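Local coordinates for protein ribonucleoside-diphosphate reductase subunit beta (Bacillus halodurans C-125, PDB 2RCC) that probably serves as the diiron small subunit of a class I ribonucleotide reductase, which makes deoxyribonucleotides for DNA synthesis, at residues Thr20-Gly25 with Leu235-Glu240; Trp53-Ile58 with Asn123-Tyr128. All coordinates share one frame; numbering follows the deposited sequence.

Interaction 1: Thr20-Gly25 with Leu235-Glu240; sequences TGILNG and LVEFPE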
ATOM      1  N   THR A  20      -7.992   2.557 -19.940  1.00 15.86           N
ATOM      2  CA  THR A  20      -7.799   2.265 -21.349  1.00 18.86           C
ATOM      3  C   THR A  20      -6.341   1.883 -21.661  1.00 18.72           C
ATOM      4  O   THR A  20      -6.005   1.694 -22.816  1.00 19.95           O
ATOM      5  CB  THR A  20      -8.114   3.468 -22.227  1.00 20.34           C
ATOM      6  OG1 THR A  20      -7.185   4.518 -21.943  1.00 21.08           O
ATOM      7  CG2 THR A  20      -9.562   3.947 -22.000  1.00 17.99           C
ATOM      8  N   GLY A  21      -5.464   1.752 -20.671  1.00 17.15           N
ATOM      9  CA  GLY A  21      -4.081   1.406 -20.975  1.00 16.39           C
ATOM     10  C   GLY A  21      -3.239   1.492 -19.737  1.00 15.46           C
ATOM     11  O   GLY A  21      -3.482   2.325 -18.885  1.00 17.23           O
ATOM     12  N   ILE A  22      -2.245   0.632 -19.645  1.00 19.06           N
ATOM     13  CA  ILE A  22      -1.349   0.538 -18.486  1.00 20.28           C
ATOM     14  C   ILE A  22      -0.408   1.747 -18.359  1.00 17.35           C
ATOM     15  O   ILE A  22      -0.141   2.187 -17.248  1.00 17.08           O
ATOM     16  CB  ILE A  22      -0.486  -0.797 -18.549  1.00 20.03           C
ATOM     17  CG1 ILE A  22      -1.357  -2.034 -18.398  1.00 24.48           C
ATOM     18  CG2 ILE A  22       0.567  -0.847 -17.451  1.00 21.16           C
ATOM     19  CD1 ILE A  22      -0.563  -3.325 -18.705  1.00 22.36           C
ATOM     20  N   LEU A  23       0.105   2.253 -19.483  1.00 15.14           N
ATOM     21  CA  LEU A  23       0.973   3.423 -19.519  1.00 15.01           C
ATOM     22  C   LEU A  23       0.417   4.396 -20.537  1.00 15.98           C
ATOM     23  O   LEU A  23      -0.037   3.978 -21.592  1.00 12.62           O
ATOM     24  CB  LEU A  23       2.399   3.038 -19.911  1.00 16.39           C
ATOM     25  CG  LEU A  23       3.184   2.051 -19.076  1.00 10.76           C
ATOM     26  CD1 LEU A  23       4.512   1.678 -19.792  1.00 14.12           C
ATOM     27  CD2 LEU A  23       3.440   2.562 -17.654  1.00 12.37           C
ATOM     28  N   ASN A  24       0.453   5.689 -20.240  1.00 18.52           N
ATOM     29  CA  ASN A  24      -0.125   6.696 -21.108  1.00 13.88           C
ATOM     30  C   ASN A  24      -1.598   6.413 -21.500  1.00 16.59           C
ATOM     31  O   ASN A  24      -2.023   6.787 -22.570  1.00 16.32           O
ATOM     32  CB  ASN A  24       0.793   6.955 -22.338  1.00 18.00           C
ATOM     33  CG  ASN A  24       1.983   7.834 -22.005  1.00 15.50           C
ATOM     34  OD1 ASN A  24       2.021   8.485 -20.951  1.00 17.18           O
ATOM     35  ND2 ASN A  24       2.941   7.907 -22.930  1.00 18.57           N
ATOM     36  N   GLY A  25      -2.388   5.825 -20.591  1.00 13.44           N
ATOM     37  CA  GLY A  25      -3.798   5.587 -20.843  1.00 15.17           C
ATOM     38  C   GLY A  25      -4.622   6.656 -20.160  1.00 16.23           C
ATOM     39  O   GLY A  25      -4.088   7.642 -19.647  1.00 15.82           O
ATOM     40  N   LEU A 235       3.454  -5.859 -23.927  1.00 18.37           N
ATOM     41  CA  LEU A 235       3.746  -6.325 -25.286  1.00 17.74           C
ATOM     42  C   LEU A 235       2.488  -6.279 -26.173  1.00 16.80           C
ATOM     43  O   LEU A 235       2.612  -6.020 -27.338  1.00 17.12           O
ATOM     44  CB  LEU A 235       4.441  -7.707 -25.307  1.00 17.58           C
ATOM     45  CG  LEU A 235       5.980  -7.691 -25.187  1.00 15.94           C
ATOM     46  CD1 LEU A 235       6.504  -6.896 -24.048  1.00 22.32           C
ATOM     47  CD2 LEU A 235       6.578  -9.121 -25.149  1.00 16.52           C
ATOM     48  N   VAL A 236       1.298  -6.508 -25.614  1.00 18.03           N
ATOM     49  CA  VAL A 236       0.030  -6.375 -26.371  1.00 18.43           C
ATOM     50  C   VAL A 236      -0.287  -4.889 -26.660  1.00 17.67           C
ATOM     51  O   VAL A 236      -0.692  -4.547 -27.771  1.00 18.08           O
ATOM     52  CB  VAL A 236      -1.171  -6.979 -25.576  1.00 17.91           C
ATOM     53  CG1 VAL A 236      -2.517  -6.658 -26.230  1.00 25.52           C
ATOM     54  CG2 VAL A 236      -0.986  -8.464 -25.415  1.00 22.09           C
ATOM     55  N   GLU A 237      -0.033  -4.024 -25.676  1.00 15.90           N
ATOM     56  CA  GLU A 237      -0.352  -2.593 -25.752  0.50 16.42           C
ATOM     57  C   GLU A 237       0.632  -1.765 -26.598  1.00 16.31           C
ATOM     58  O   GLU A 237       0.227  -0.831 -27.302  1.00 17.62           O
ATOM     59  CB  GLU A 237      -0.449  -2.038 -24.319  0.50 16.93           C
ATOM     60  CG  GLU A 237      -1.166  -0.711 -24.218  0.50 13.81           C
ATOM     61  CD  GLU A 237      -1.543  -0.324 -22.802  0.50 16.52           C
ATOM     62  OE1 GLU A 237      -2.101  -1.145 -22.050  0.50 26.52           O
ATOM     63  OE2 GLU A 237      -1.322   0.837 -22.432  0.50 16.28           O
ATOM     64  N   PHE A 238       1.913  -2.104 -26.521  1.00 16.58           N
ATOM     65  CA  PHE A 238       3.003  -1.462 -27.234  1.00 15.17           C
ATOM     66  C   PHE A 238       3.734  -2.573 -28.003  1.00 17.28           C
ATOM     67  O   PHE A 238       4.784  -3.068 -27.538  1.00 15.60           O
ATOM     68  CB  PHE A 238       3.970  -0.782 -26.248  1.00 15.85           C
ATOM     69  CG  PHE A 238       3.309   0.237 -25.365  1.00 19.61           C
ATOM     70  CD1 PHE A 238       3.106   1.528 -25.805  1.00 24.96           C
ATOM     71  CD2 PHE A 238       2.861  -0.113 -24.103  1.00 18.05           C
ATOM     72  CE1 PHE A 238       2.462   2.469 -24.992  1.00 20.52           C
ATOM     73  CE2 PHE A 238       2.217   0.844 -23.278  1.00 13.12           C
ATOM     74  CZ  PHE A 238       2.043   2.116 -23.730  1.00 18.32           C
ATOM     75  N   PRO A 239       3.153  -3.015 -29.149  1.00 18.17           N
ATOM     76  CA  PRO A 239       3.762  -4.056 -30.006  1.00 17.78           C
ATOM     77  C   PRO A 239       5.185  -3.796 -30.502  1.00 19.31           C
ATOM     78  O   PRO A 239       5.912  -4.754 -30.848  1.00 17.96           O
ATOM     79  CB  PRO A 239       2.830  -4.099 -31.206  1.00 18.83           C
ATOM     80  CG  PRO A 239       1.550  -3.659 -30.701  1.00 20.51           C
ATOM     81  CD  PRO A 239       1.836  -2.616 -29.680  1.00 16.50           C
ATOM     82  N   GLU A 240       5.562  -2.522 -30.585  1.00 19.19           N
ATOM     83  CA  GLU A 240       6.935  -2.126 -30.913  1.00 20.81           C
ATOM     84  C   GLU A 240       7.992  -2.671 -29.925  1.00 19.05           C
ATOM     85  O   GLU A 240       9.172  -2.670 -30.229  1.00 18.77           O
ATOM     86  CB  GLU A 240       7.049  -0.592 -31.044  1.00 24.64           C
ATOM     87  CG  GLU A 240       6.595   0.254 -29.798  1.00 32.26           C
ATOM     88  CD  GLU A 240       5.085   0.670 -29.787  1.00 40.65           C
ATOM     89  OE1 GLU A 240       4.178  -0.166 -30.032  1.00 30.30           O
ATOM     90  OE2 GLU A 240       4.811   1.853 -29.493  1.00 53.93           O
TER
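The carboxylate of Glu237 reaches across from the last turn of helix 207-237 to take hold of the backbone of an irregular loop near the N-terminus, at Gly21 and Ile22. Its CG stands anti to the backbone N (chi1 -163°) and the chain is extended beyond it, so the acid group is carried well clear of the helix. OE1 receives the amide hydrogen of Ile22 through its syn lone pair, the N to OE1 distance being 3.0 Å and the bond nearly straight at 170°. OE2 settles beside Gly21, 3.2 Å from its CA. This closeness depends on the absence of a side chain, since a beta carbon on Gly21 would lie 2.7 Å from OE2 and clash. The Ile22 side chain crosses that of Glu237 obliquely, with CG1 3.8 Å from OE1.

One residue on, Phe238 is the first to leave helical geometry. Its CG is anti to the carbonyl carbon (chi1 -58°), and the ring comes to the loop with its tip. Leu23 O lies at the ring edge, in the ring plane, 3.5 Å from CZ, while Leu23 CB touches the same CZ at 3.9 Å. Elsewhere, Leu23 also packs on Phe175 and Leu234, and Thr104 OG1 is hydrogen-bonded to both Gly21 O and Gly25 N, which ties two points of the loop to one hydroxyl.

The contact thus fastens an N-terminal loop to a helix end in this all-helical, ferritin-like subunit, away from the probable iron sites. Leu23 O and Glu237 OE2, two acceptors, come within 3.5 Å of each other without a hydrogen bond, and the helix C-terminus is close by; both would tend to destabilise the negative charge, whereas the Ile22 N-H would probably offset part of that cost.

Interaction 2: Trp53-Ile58 with Asn123-Tyr128; sequences WTPFEI and NQSYSY
A loop-on-helix contact joins the connection between helices 41-50 and 61-66 to helix 106-133 of the ferritin-like bundle, beside the probable diiron site; the helix segment carries Tyr126, the probable active-site tyrosine, which takes no part in the contact. The loop is shaped by an ST turn, in which Thr54 OG1 accepts from Phe56 N, and Pro55 begins a short 3-10 segment that faces the helix.

Tyr128 has the largest share of the contact. Its CG is anti to the backbone N (chi1 -180°), which carries the ring out to the loop, where Pro55 CB sits over one face in a CH-pi contact, 4.0 Å from the ring centroid. The edge of the same ring is turned toward the face of Phe56 in an offset edge-to-face pair, planes at 83°. An alanine in place of Tyr128 would lose both ring contacts and the hydroxyl's bond to the loop, and would probably loosen the seating of Pro55 and Phe56.

Gln124 is bent at chi2, bringing NE2 to 3.2 Å from Phe56 CZ, while its OE1 is hydrogen-bonded to Tyr45 of the second subunit. Ser125 OG, bonded to Val121 O, lies 3.3 Å from Trp53 CH2. Trp53 NE1 is hydrogen-bonded to Asp219, consistent with the tryptophan-aspartate pair on the proposed radical-transfer path of class I enzymes, and the indole lies near His122, a probable iron ligand. At the far end, Tyr128 OH donates to Ile58 O at 2.7 Å, in the carbonyl plane.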
ATOM      1  N   TRP A  53      -0.652 -11.912   7.012  1.00 22.88           N
ATOM      2  CA  TRP A  53       0.112 -12.471   8.127  1.00 21.96           C
ATOM      3  C   TRP A  53       0.995 -11.364   8.693  1.00 21.76           C
ATOM      4  O   TRP A  53       1.264 -10.382   8.016  1.00 18.31           O
ATOM      5  CB  TRP A  53       0.989 -13.687   7.687  1.00 21.80           C
ATOM      6  CG  TRP A  53       2.068 -13.331   6.732  1.00 15.41           C
ATOM      7  CD1 TRP A  53       1.944 -13.240   5.382  1.00 20.53           C
ATOM      8  CD2 TRP A  53       3.424 -12.939   7.031  1.00 17.62           C
ATOM      9  NE1 TRP A  53       3.116 -12.819   4.827  1.00 21.43           N
ATOM     10  CE2 TRP A  53       4.044 -12.631   5.807  1.00 19.27           C
ATOM     11  CE3 TRP A  53       4.174 -12.830   8.209  1.00 23.38           C
ATOM     12  CZ2 TRP A  53       5.362 -12.250   5.720  1.00 22.03           C
ATOM     13  CZ3 TRP A  53       5.516 -12.445   8.111  1.00 20.51           C
ATOM     14  CH2 TRP A  53       6.072 -12.132   6.881  1.00 20.98           C
ATOM     15  N   THR A  54       1.407 -11.499   9.944  1.00 20.66           N
ATOM     16  CA  THR A  54       2.383 -10.580  10.508  1.00 21.55           C
ATOM     17  C   THR A  54       3.369 -11.416  11.301  1.00 20.53           C
ATOM     18  O   THR A  54       3.046 -12.504  11.749  1.00 16.90           O
ATOM     19  CB  THR A  54       1.800  -9.444  11.447  1.00 22.01           C
ATOM     20  OG1 THR A  54       1.540  -9.961  12.746  1.00 25.35           O
ATOM     21  CG2 THR A  54       0.572  -8.786  10.818  1.00 25.32           C
ATOM     22  N   PRO A  55       4.575 -10.909  11.488  1.00 20.45           N
ATOM     23  CA  PRO A  55       5.518 -11.716  12.291  1.00 21.88           C
ATOM     24  C   PRO A  55       5.132 -11.917  13.756  1.00 21.61           C
ATOM     25  O   PRO A  55       5.617 -12.836  14.378  1.00 20.68           O
ATOM     26  CB  PRO A  55       6.823 -10.934  12.161  1.00 23.72           C
ATOM     27  CG  PRO A  55       6.401  -9.555  11.847  1.00 21.60           C
ATOM     28  CD  PRO A  55       5.190  -9.666  10.999  1.00 19.79           C
ATOM     29  N   PHE A  56       4.206 -11.115  14.278  1.00 22.14           N
ATOM     30  CA  PHE A  56       3.796 -11.210  15.653  1.00 22.98           C
ATOM     31  C   PHE A  56       2.993 -12.461  15.988  1.00 22.63           C
ATOM     32  O   PHE A  56       2.827 -12.755  17.156  1.00 24.45           O
ATOM     33  CB  PHE A  56       3.042  -9.927  16.087  1.00 23.32           C
ATOM     34  CG  PHE A  56       3.869  -8.680  15.923  1.00 25.91           C
ATOM     35  CD1 PHE A  56       4.890  -8.393  16.806  1.00 27.14           C
ATOM     36  CD2 PHE A  56       3.675  -7.830  14.839  1.00 23.72           C
ATOM     37  CE1 PHE A  56       5.693  -7.248  16.644  1.00 30.74           C
ATOM     38  CE2 PHE A  56       4.465  -6.692  14.674  1.00 31.43           C
ATOM     39  CZ  PHE A  56       5.478  -6.402  15.591  1.00 31.61           C
ATOM     40  N   GLU A  57       2.503 -13.179  14.988  1.00 24.20           N
ATOM     41  CA  GLU A  57       1.798 -14.423  15.178  1.00 26.67           C
ATOM     42  C   GLU A  57       2.795 -15.613  15.284  1.00 27.26           C
ATOM     43  O   GLU A  57       2.378 -16.716  15.596  1.00 24.65           O
ATOM     44  CB  GLU A  57       0.800 -14.639  14.003  1.00 30.13           C
ATOM     45  CG  GLU A  57       1.395 -15.191  12.668  1.00 29.68           C
ATOM     46  CD  GLU A  57       0.460 -15.054  11.432  1.00 34.01           C
ATOM     47  OE1 GLU A  57      -0.128 -13.957  11.174  1.00 25.46           O
ATOM     48  OE2 GLU A  57       0.350 -16.061  10.692  1.00 43.45           O
ATOM     49  N   ILE A  58       4.094 -15.376  15.049  1.00 25.03           N
ATOM     50  CA  ILE A  58       5.126 -16.430  15.049  1.00 25.50           C
ATOM     51  C   ILE A  58       6.018 -16.339  16.294  1.00 25.67           C
ATOM     52  O   ILE A  58       6.688 -15.328  16.531  1.00 24.48           O
ATOM     53  CB  ILE A  58       5.936 -16.346  13.755  1.00 25.98           C
ATOM     54  CG1 ILE A  58       5.019 -16.745  12.586  1.00 29.29           C
ATOM     55  CG2 ILE A  58       7.168 -17.259  13.826  1.00 25.40           C
ATOM     56  CD1 ILE A  58       5.593 -16.491  11.260  1.00 40.23           C
ATOM     57  N   ASN A 123      10.324  -6.555   5.619  1.00 19.15           N
ATOM     58  CA  ASN A 123      11.505  -5.963   6.248  1.00 20.58           C
ATOM     59  C   ASN A 123      11.470  -6.010   7.785  1.00 21.13           C
ATOM     60  O   ASN A 123      12.478  -6.349   8.435  1.00 21.03           O
ATOM     61  CB  ASN A 123      11.748  -4.543   5.759  1.00 25.17           C
ATOM     62  CG  ASN A 123      13.088  -3.993   6.250  1.00 35.14           C
ATOM     63  OD1 ASN A 123      14.176  -4.463   5.853  1.00 49.57           O
ATOM     64  ND2 ASN A 123      13.017  -3.018   7.139  1.00 41.60           N
ATOM     65  N   GLN A 124      10.319  -5.716   8.367  1.00 19.40           N
ATOM     66  CA  GLN A 124      10.164  -5.808   9.821  1.00 19.57           C
ATOM     67  C   GLN A 124      10.291  -7.266  10.356  1.00 19.22           C
ATOM     68  O   GLN A 124      10.755  -7.479  11.490  1.00 19.20           O
ATOM     69  CB  GLN A 124       8.853  -5.130  10.246  1.00 22.41           C
ATOM     70  CG  GLN A 124       8.560  -5.168  11.743  1.00 21.90           C
ATOM     71  CD  GLN A 124       7.510  -6.172  12.123  1.00 22.83           C
ATOM     72  OE1 GLN A 124       6.518  -6.375  11.400  1.00 25.10           O
ATOM     73  NE2 GLN A 124       7.655  -6.735  13.315  1.00 23.13           N
ATOM     74  N   SER A 125       9.844  -8.236   9.559  1.00 17.36           N
ATOM     75  CA  SER A 125       9.944  -9.645   9.900  0.50 16.65           C
ATOM     76  C   SER A 125      11.411 -10.086   9.948  1.00 16.08           C
ATOM     77  O   SER A 125      11.790 -10.902  10.774  1.00 15.77           O
ATOM     78  CB  SER A 125       9.148 -10.497   8.898  0.50 16.54           C
ATOM     79  OG  SER A 125       7.785 -10.108   8.853  0.50 14.38           O
ATOM     80  N   TYR A 126      12.250  -9.555   9.045  1.00 14.95           N
ATOM     81  CA  TYR A 126      13.671  -9.900   9.084  1.00 16.17           C
ATOM     82  C   TYR A 126      14.315  -9.370  10.388  1.00 17.44           C
ATOM     83  O   TYR A 126      15.062 -10.089  11.055  1.00 19.64           O
ATOM     84  CB  TYR A 126      14.449  -9.375   7.884  1.00 16.55           C
ATOM     85  CG  TYR A 126      14.038  -9.953   6.555  1.00 12.73           C
ATOM     86  CD1 TYR A 126      13.957 -11.314   6.351  1.00 16.34           C
ATOM     87  CD2 TYR A 126      13.742  -9.118   5.484  1.00 12.73           C
ATOM     88  CE1 TYR A 126      13.527 -11.835   5.110  1.00 16.85           C
ATOM     89  CE2 TYR A 126      13.350  -9.615   4.261  1.00 14.79           C
ATOM     90  CZ  TYR A 126      13.256 -10.968   4.066  1.00 19.35           C
ATOM     91  OH  TYR A 126      12.876 -11.434   2.828  1.00 19.64           O
ATOM     92  N   SER A 127      14.018  -8.136  10.741  1.00 17.14           N
ATOM     93  CA  SER A 127      14.467  -7.566  12.016  1.00 19.26           C
ATOM     94  C   SER A 127      13.982  -8.339  13.204  1.00 18.05           C
ATOM     95  O   SER A 127      14.698  -8.490  14.164  1.00 19.53           O
ATOM     96  CB  SER A 127      14.001  -6.113  12.185  1.00 21.50           C
ATOM     97  OG  SER A 127      14.628  -5.328  11.196  1.00 33.96           O
ATOM     98  N   TYR A 128      12.727  -8.744  13.163  1.00 18.49           N
ATOM     99  CA  TYR A 128      12.099  -9.535  14.226  1.00 18.48           C
ATOM    100  C   TYR A 128      12.836 -10.874  14.495  1.00 19.01           C
ATOM    101  O   TYR A 128      13.018 -11.277  15.657  1.00 17.76           O
ATOM    102  CB  TYR A 128      10.637  -9.756  13.826  1.00 19.77           C
ATOM    103  CG  TYR A 128       9.751 -10.542  14.755  1.00 22.24           C
ATOM    104  CD1 TYR A 128       8.905  -9.895  15.676  1.00 25.01           C
ATOM    105  CD2 TYR A 128       9.667 -11.921  14.645  1.00 15.81           C
ATOM    106  CE1 TYR A 128       8.052 -10.631  16.505  1.00 26.90           C
ATOM    107  CE2 TYR A 128       8.832 -12.671  15.477  1.00 20.07           C
ATOM    108  CZ  TYR A 128       8.022 -12.028  16.394  1.00 28.58           C
ATOM    109  OH  TYR A 128       7.161 -12.781  17.188  1.00 23.23           O
TER

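In the fold
Interactions 1 and 2 lie on opposite sides of the chain's centre, their own centres about 38 Å apart, and the chain between the segments of interaction 1 contains both segments of interaction 2. Each docks a loop on a long helix, and helix 207-237 links them: its C-terminal end forms half of interaction 1, whereas its Met212 packs against Trp53, Ile58 and Ser125 of interaction 2. Interaction 1 is peripheral yet largely buried, and relies on a carboxylate gripping a backbone amide. Interaction 2, nearer the centre but partly exposed, buries more surface through rings and a tyrosine hydroxyl; the second subunit touches it, and a probable iron ligand lies close by.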